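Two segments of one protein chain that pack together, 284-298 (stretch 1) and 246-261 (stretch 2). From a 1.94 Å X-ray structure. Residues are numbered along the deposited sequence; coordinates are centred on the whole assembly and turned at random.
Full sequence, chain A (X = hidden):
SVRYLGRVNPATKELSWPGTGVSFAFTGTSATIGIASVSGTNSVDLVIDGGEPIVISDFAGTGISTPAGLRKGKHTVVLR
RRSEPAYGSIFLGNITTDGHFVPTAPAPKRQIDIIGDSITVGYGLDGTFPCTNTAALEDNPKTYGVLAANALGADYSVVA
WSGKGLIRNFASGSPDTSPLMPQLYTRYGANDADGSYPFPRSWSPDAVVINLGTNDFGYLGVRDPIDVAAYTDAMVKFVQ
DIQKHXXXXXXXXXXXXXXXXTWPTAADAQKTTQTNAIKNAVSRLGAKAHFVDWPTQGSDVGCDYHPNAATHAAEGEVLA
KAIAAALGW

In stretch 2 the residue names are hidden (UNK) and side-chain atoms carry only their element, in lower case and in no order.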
# COMPACT_ATOMS: atom_id res chain seq x y z
N ARG A 284 -12.97 2.22 -21.81
CA ARG A 284 -14.34 2.49 -21.38
C ARG A 284 -14.39 3.66 -20.38
O ARG A 284 -15.38 4.39 -20.32
CB ARG A 284 -15.00 1.25 -20.77
CG ARG A 284 -14.92 -0.03 -21.63
CD ARG A 284 -16.23 -0.80 -21.67
NE ARG A 284 -16.77 -1.22 -20.38
CZ ARG A 284 -16.80 -2.48 -19.95
NH1 ARG A 284 -16.32 -3.47 -20.70
NH2 ARG A 284 -17.31 -2.76 -18.75
N LEU A 285 -13.31 3.85 -19.61
CA LEU A 285 -13.34 4.85 -18.54
C LEU A 285 -13.06 6.27 -19.01
O LEU A 285 -13.43 7.23 -18.35
CB LEU A 285 -12.33 4.46 -17.45
CG LEU A 285 -12.75 3.28 -16.59
CD1 LEU A 285 -11.54 2.75 -15.78
CD2 LEU A 285 -13.92 3.64 -15.67
N GLY A 286 -12.39 6.40 -20.14
CA GLY A 286 -12.10 7.71 -20.68
C GLY A 286 -10.75 8.29 -20.30
O GLY A 286 -9.85 7.60 -19.80
N ALA A 287 -10.63 9.59 -20.54
CA ALA A 287 -9.35 10.28 -20.52
C ALA A 287 -8.66 10.35 -19.14
O ALA A 287 -7.45 10.55 -19.07
CB ALA A 287 -9.54 11.71 -21.10
N LYS A 288 -9.40 10.19 -18.06
CA LYS A 288 -8.75 10.25 -16.75
C LYS A 288 -8.27 8.88 -16.27
O LYS A 288 -7.73 8.75 -15.18
CB LYS A 288 -9.69 10.87 -15.72
CG LYS A 288 -9.85 12.38 -15.92
CD LYS A 288 -10.79 12.98 -14.92
CE LYS A 288 -11.34 14.33 -15.42
NZ LYS A 288 -10.26 15.33 -15.52
N ALA A 289 -8.45 7.85 -17.10
CA ALA A 289 -7.90 6.52 -16.82
C ALA A 289 -6.66 6.30 -17.65
O ALA A 289 -6.60 6.72 -18.81
CB ALA A 289 -8.92 5.45 -17.12
N HIS A 290 -5.69 5.59 -17.09
CA HIS A 290 -4.40 5.40 -17.74
C HIS A 290 -3.89 4.01 -17.48
O HIS A 290 -3.86 3.57 -16.32
CB HIS A 290 -3.38 6.42 -17.22
CG HIS A 290 -3.87 7.83 -17.27
ND1 HIS A 290 -3.68 8.64 -18.36
CD2 HIS A 290 -4.55 8.57 -16.36
CE1 HIS A 290 -4.24 9.82 -18.14
NE2 HIS A 290 -4.76 9.81 -16.92
N PHE A 291 -3.43 3.33 -18.54
CA PHE A 291 -2.77 2.02 -18.35
C PHE A 291 -1.29 2.20 -18.08
O PHE A 291 -0.60 2.98 -18.75
CB PHE A 291 -2.96 1.12 -19.59
CG PHE A 291 -1.94 -0.02 -19.68
CD1 PHE A 291 -2.02 -1.10 -18.82
CD2 PHE A 291 -0.91 0.01 -20.64
CE1 PHE A 291 -1.07 -2.15 -18.91
CE2 PHE A 291 0.01 -1.03 -20.74
CZ PHE A 291 -0.08 -2.10 -19.88
N VAL A 292 -0.78 1.49 -17.08
CA VAL A 292 0.64 1.59 -16.78
C VAL A 292 1.20 0.16 -16.80
O VAL A 292 0.75 -0.70 -16.04
CB VAL A 292 0.89 2.29 -15.39
CG1 VAL A 292 2.39 2.26 -15.03
CG2 VAL A 292 0.33 3.73 -15.39
N ASP A 293 2.16 -0.09 -17.68
CA ASP A 293 2.71 -1.44 -17.81
C ASP A 293 3.71 -1.75 -16.72
O ASP A 293 4.45 -0.88 -16.29
CB ASP A 293 3.39 -1.59 -19.18
CG ASP A 293 3.84 -2.99 -19.44
OD1 ASP A 293 3.05 -3.96 -19.25
OD2 ASP A 293 5.01 -3.13 -19.84
N TRP A 294 3.70 -3.00 -16.25
CA TRP A 294 4.73 -3.51 -15.37
C TRP A 294 5.21 -4.83 -15.97
O TRP A 294 4.55 -5.87 -15.86
CB TRP A 294 4.21 -3.69 -13.93
CG TRP A 294 5.29 -3.86 -12.89
CD1 TRP A 294 6.61 -4.15 -13.12
CD2 TRP A 294 5.14 -3.72 -11.46
NE1 TRP A 294 7.30 -4.20 -11.91
CE2 TRP A 294 6.42 -3.94 -10.88
CE3 TRP A 294 4.05 -3.42 -10.62
CZ2 TRP A 294 6.65 -3.87 -9.49
CZ3 TRP A 294 4.27 -3.36 -9.24
CH2 TRP A 294 5.57 -3.59 -8.69
N PRO A 295 6.35 -4.78 -16.67
CA PRO A 295 6.85 -5.98 -17.35
C PRO A 295 7.05 -7.12 -16.35
O PRO A 295 7.45 -6.88 -15.20
CB PRO A 295 8.17 -5.52 -17.95
CG PRO A 295 8.08 -4.05 -18.04
CD PRO A 295 7.18 -3.59 -16.92
N THR A 296 6.71 -8.33 -16.77
CA THR A 296 6.95 -9.53 -15.97
C THR A 296 8.36 -9.48 -15.42
O THR A 296 9.30 -9.20 -16.14
CB THR A 296 6.77 -10.81 -16.82
OG1 THR A 296 5.43 -10.84 -17.35
CG2 THR A 296 7.01 -12.07 -15.96
N GLN A 297 8.51 -9.72 -14.13
CA GLN A 297 9.80 -9.55 -13.46
C GLN A 297 10.80 -10.63 -13.89
O GLN A 297 10.42 -11.64 -14.50
CB GLN A 297 9.57 -9.60 -11.94
CG GLN A 297 8.93 -10.92 -11.47
CD GLN A 297 8.67 -10.95 -9.95
OE1 GLN A 297 9.17 -10.08 -9.20
NE2 GLN A 297 7.89 -11.92 -9.50
N GLY A 298 12.07 -10.44 -13.54
CA GLY A 298 13.09 -11.46 -13.78
C GLY A 298 13.19 -12.52 -12.69
O GLY A 298 12.31 -12.65 -11.82
N UNK A 246 -14.10 10.74 -5.55
CA UNK A 246 -13.00 11.52 -6.09
C UNK A 246 -13.18 11.70 -7.60
O UNK A 246 -12.43 11.15 -8.39
o UNK A 246 -10.79 9.22 -0.38
c UNK A 246 -11.45 10.42 -4.35
c UNK A 246 -11.02 9.64 -1.69
c UNK A 246 -10.70 8.78 -2.73
c UNK A 246 -10.90 9.18 -4.04
c UNK A 246 -11.66 10.83 -5.79
c UNK A 246 -11.77 11.27 -3.29
c UNK A 246 -11.55 10.88 -1.95
N UNK A 247 -14.20 12.46 -7.99
CA UNK A 247 -14.54 12.55 -9.42
C UNK A 247 -13.44 13.12 -10.30
O UNK A 247 -13.43 12.86 -11.51
c UNK A 247 -15.00 13.37 -7.16
c UNK A 247 -15.64 14.25 -8.19
c UNK A 247 -15.76 13.47 -9.43
N UNK A 248 -12.55 13.93 -9.74
CA UNK A 248 -11.52 14.57 -10.55
C UNK A 248 -10.22 13.76 -10.59
O UNK A 248 -9.27 14.15 -11.24
c UNK A 248 -12.04 18.26 -9.28
c UNK A 248 -11.22 15.97 -10.02
c UNK A 248 -10.75 17.85 -7.17
n UNK A 248 -9.58 17.91 -7.81
n UNK A 248 -10.77 17.63 -5.86
n UNK A 248 -11.91 18.01 -7.84
c UNK A 248 -12.38 16.98 -10.09
N UNK A 249 -10.15 12.64 -9.88
CA UNK A 249 -8.86 11.94 -9.83
C UNK A 249 -8.52 11.29 -11.17
O UNK A 249 -9.43 10.86 -11.89
c UNK A 249 -8.88 10.86 -8.74
N UNK A 250 -7.23 11.19 -11.48
CA UNK A 250 -6.79 10.32 -12.56
C UNK A 250 -6.52 8.92 -12.01
O UNK A 250 -6.04 8.77 -10.88
c UNK A 250 -5.84 12.03 -14.15
c UNK A 250 -6.02 13.14 -16.05
n UNK A 250 -6.44 13.93 -15.08
n UNK A 250 -5.63 11.99 -15.51
c UNK A 250 -5.55 10.87 -13.25
c UNK A 250 -6.36 13.25 -13.89
N UNK A 251 -6.82 7.90 -12.82
CA UNK A 251 -6.65 6.52 -12.37
C UNK A 251 -5.55 5.83 -13.16
O UNK A 251 -5.48 5.96 -14.41
c UNK A 251 -10.84 7.14 -9.60
c UNK A 251 -10.59 7.90 -10.76
c UNK A 251 -10.17 5.92 -9.39
c UNK A 251 -7.99 5.76 -12.48
c UNK A 251 -9.02 6.23 -11.48
c UNK A 251 -9.26 5.49 -10.33
c UNK A 251 -9.67 7.44 -11.67
N UNK A 252 -4.70 5.09 -12.45
CA UNK A 252 -3.55 4.41 -13.01
C UNK A 252 -3.69 2.92 -12.75
O UNK A 252 -3.54 2.45 -11.61
c UNK A 252 -2.26 5.01 -12.41
c UNK A 252 -2.70 8.80 -12.37
c UNK A 252 -2.05 9.19 -13.52
c UNK A 252 -2.74 7.45 -12.01
c UNK A 252 -2.11 6.47 -12.78
c UNK A 252 -1.46 8.23 -14.34
c UNK A 252 -1.51 6.85 -13.97
N UNK A 253 -3.99 2.19 -13.82
CA UNK A 253 -4.32 0.77 -13.76
C UNK A 253 -3.14 -0.07 -14.26
O UNK A 253 -2.74 0.02 -15.42
c UNK A 253 -7.12 1.57 -12.89
c UNK A 253 -6.77 1.40 -14.36
c UNK A 253 -8.03 0.93 -15.12
c UNK A 253 -5.57 0.48 -14.60
N UNK A 254 -2.58 -0.87 -13.37
CA UNK A 254 -1.36 -1.61 -13.69
C UNK A 254 -1.61 -3.08 -13.92
O UNK A 254 -2.44 -3.69 -13.25
c UNK A 254 -0.31 1.00 -12.00
c UNK A 254 0.52 -0.21 -12.41
c UNK A 254 1.68 -0.49 -11.38
c UNK A 254 -0.32 -1.48 -12.56
N UNK A 255 -0.86 -3.68 -14.83
CA UNK A 255 -0.86 -5.11 -14.94
C UNK A 255 0.22 -5.68 -13.99
O UNK A 255 0.94 -4.93 -13.30
o UNK A 255 1.40 -4.36 -16.27
c UNK A 255 -0.64 -5.54 -16.40
n UNK A 255 0.78 -5.07 -18.31
c UNK A 255 0.60 -4.94 -16.99
N UNK A 256 0.33 -6.98 -13.96
CA UNK A 256 1.07 -7.65 -12.88
C UNK A 256 2.47 -8.10 -13.27
O UNK A 256 2.63 -8.85 -14.24
c UNK A 256 0.29 -8.87 -12.42
o UNK A 256 1.08 -9.60 -11.52
N UNK A 257 3.47 -7.70 -12.48
CA UNK A 257 4.84 -8.20 -12.67
C UNK A 257 4.97 -9.70 -12.35
O UNK A 257 5.98 -10.31 -12.70
c UNK A 257 3.36 -6.86 -11.27
c UNK A 257 5.66 -7.36 -11.66
c UNK A 257 4.68 -7.14 -10.52
N UNK A 258 3.97 -10.28 -11.68
CA UNK A 258 4.00 -11.71 -11.35
C UNK A 258 3.26 -12.58 -12.36
O UNK A 258 3.40 -13.80 -12.31
c UNK A 258 3.41 -11.95 -9.95
c UNK A 258 3.86 -13.25 -6.87
c UNK A 258 4.27 -11.32 -8.85
s UNK A 258 3.65 -11.46 -7.14
N UNK A 259 2.46 -12.00 -13.25
CA UNK A 259 1.82 -12.83 -14.29
C UNK A 259 2.70 -12.89 -15.52
O UNK A 259 3.43 -11.92 -15.81
c UNK A 259 -1.92 -11.75 -14.00
c UNK A 259 0.44 -12.28 -14.66
c UNK A 259 -0.58 -12.29 -13.51
c UNK A 259 -0.72 -13.70 -12.96
N UNK A 260 2.66 -14.01 -16.23
CA UNK A 260 3.42 -14.17 -17.46
C UNK A 260 2.53 -14.77 -18.53
O UNK A 260 1.38 -15.12 -18.25
c UNK A 260 4.66 -15.05 -17.24
o UNK A 260 4.26 -16.38 -17.10
N UNK A 261 3.08 -14.91 -19.74
CA UNK A 261 2.40 -15.63 -20.81
C UNK A 261 2.91 -17.06 -20.94
O UNK A 261 2.57 -17.75 -21.89
o UNK A 261 0.76 -13.55 -21.44
o UNK A 261 2.07 -12.74 -23.00
c UNK A 261 1.74 -13.64 -22.21
c UNK A 261 2.57 -14.90 -22.15

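Position 246 carries one carbon, then a six-carbon ring bearing one oxygen: tyrosine. Y246 lies out of reach of stretch 1 and opens a type I turn that ends at 249. At 247 three carbons close a ring onto the backbone N, so this is proline; its phi of -62° suits P247 to the second place of that turn. Position 248 has three carbons, a nitrogen, and a carbon carrying two more nitrogens, the guanidinium of arginine; exposed and pointing away from stretch 1, R248 can keep its charge in solvent. Position 249 has a single carbon, hence alanine, and the small side chain of A249 is buried, pointing away from stretch 1.

Position 250 begins the strand with one carbon and a five-membered ring of three carbons and two nitrogens: histidine. H250 ND1 lies 2.7 Å from H290 NE2 in a nearly straight hydrogen bond, which an imidazole can make as donor or acceptor. The two rings meet rim to rim, leaving a face of H250 free for K288, whose CG sits 3.9 Å from the ring centroid.

Positions 251 and 252 each show one carbon and a six-carbon ring without heteroatoms: phenylalanine twice. Both are buried, where such rings belong, but on opposite faces of the sheet. F251 shares its face with A289, whereas F252 lies near parallel to the H290 ring but slid from it, and its CD2 comes 3.9 Å from V292 CG2.

Positions 253 and 254 each have four carbons forked at the second: leucine. The branched ends fill apolar space on both faces: L253 CD1 reaches L285 CD1 at 4.0 Å, and L254 CD1 lies 3.8 Å from V292 CB.

Position 255 has two carbons, the second carrying one oxygen and one nitrogen. The amide of asparagine serves both polarities: N255 OD1 accepts from W294 N at 2.7 Å, while N255 ND2 donates to D293 OD1 at 2.7 Å.

At 256 one carbon and one oxygen make serine; S256 OG accepts from the N of 258 (3.0 Å), bracing a turn. Three carbons closing onto N make 257 proline. P257 CB lies 3.5 Å from the centroid of the W294 five-membered ring, over its face, and P257 O accepts from Q297 N (3.0 Å).

Position 258, an unbranched chain of two carbons, sulfur and carbon, is methionine; M258 CG touches Q297 NE2 at 3.7 Å. Position 259, four carbons forked at the second, is leucine; buried L259 points away, yet its O accepts from T296 OG1 at 2.7 Å. One carbon and one oxygen make 260 serine, S260, whose CB is 4.0 Å from T296 CG2. Two carbons, the second with two oxygens, make 261 aspartate; D261 bonds elsewhere in the structure.

The contact is a parallel strand pair. F251 N to K288 O (2.7 Å), L253 N to H290 O (2.9 Å) and V292 N to L253 O (3.0 Å) fix the register; beyond it, N255 and P257 continue the pairing by side chain and carbonyl.

Stretch 2 (246-261) YPRAHFFLLNSPMLSD
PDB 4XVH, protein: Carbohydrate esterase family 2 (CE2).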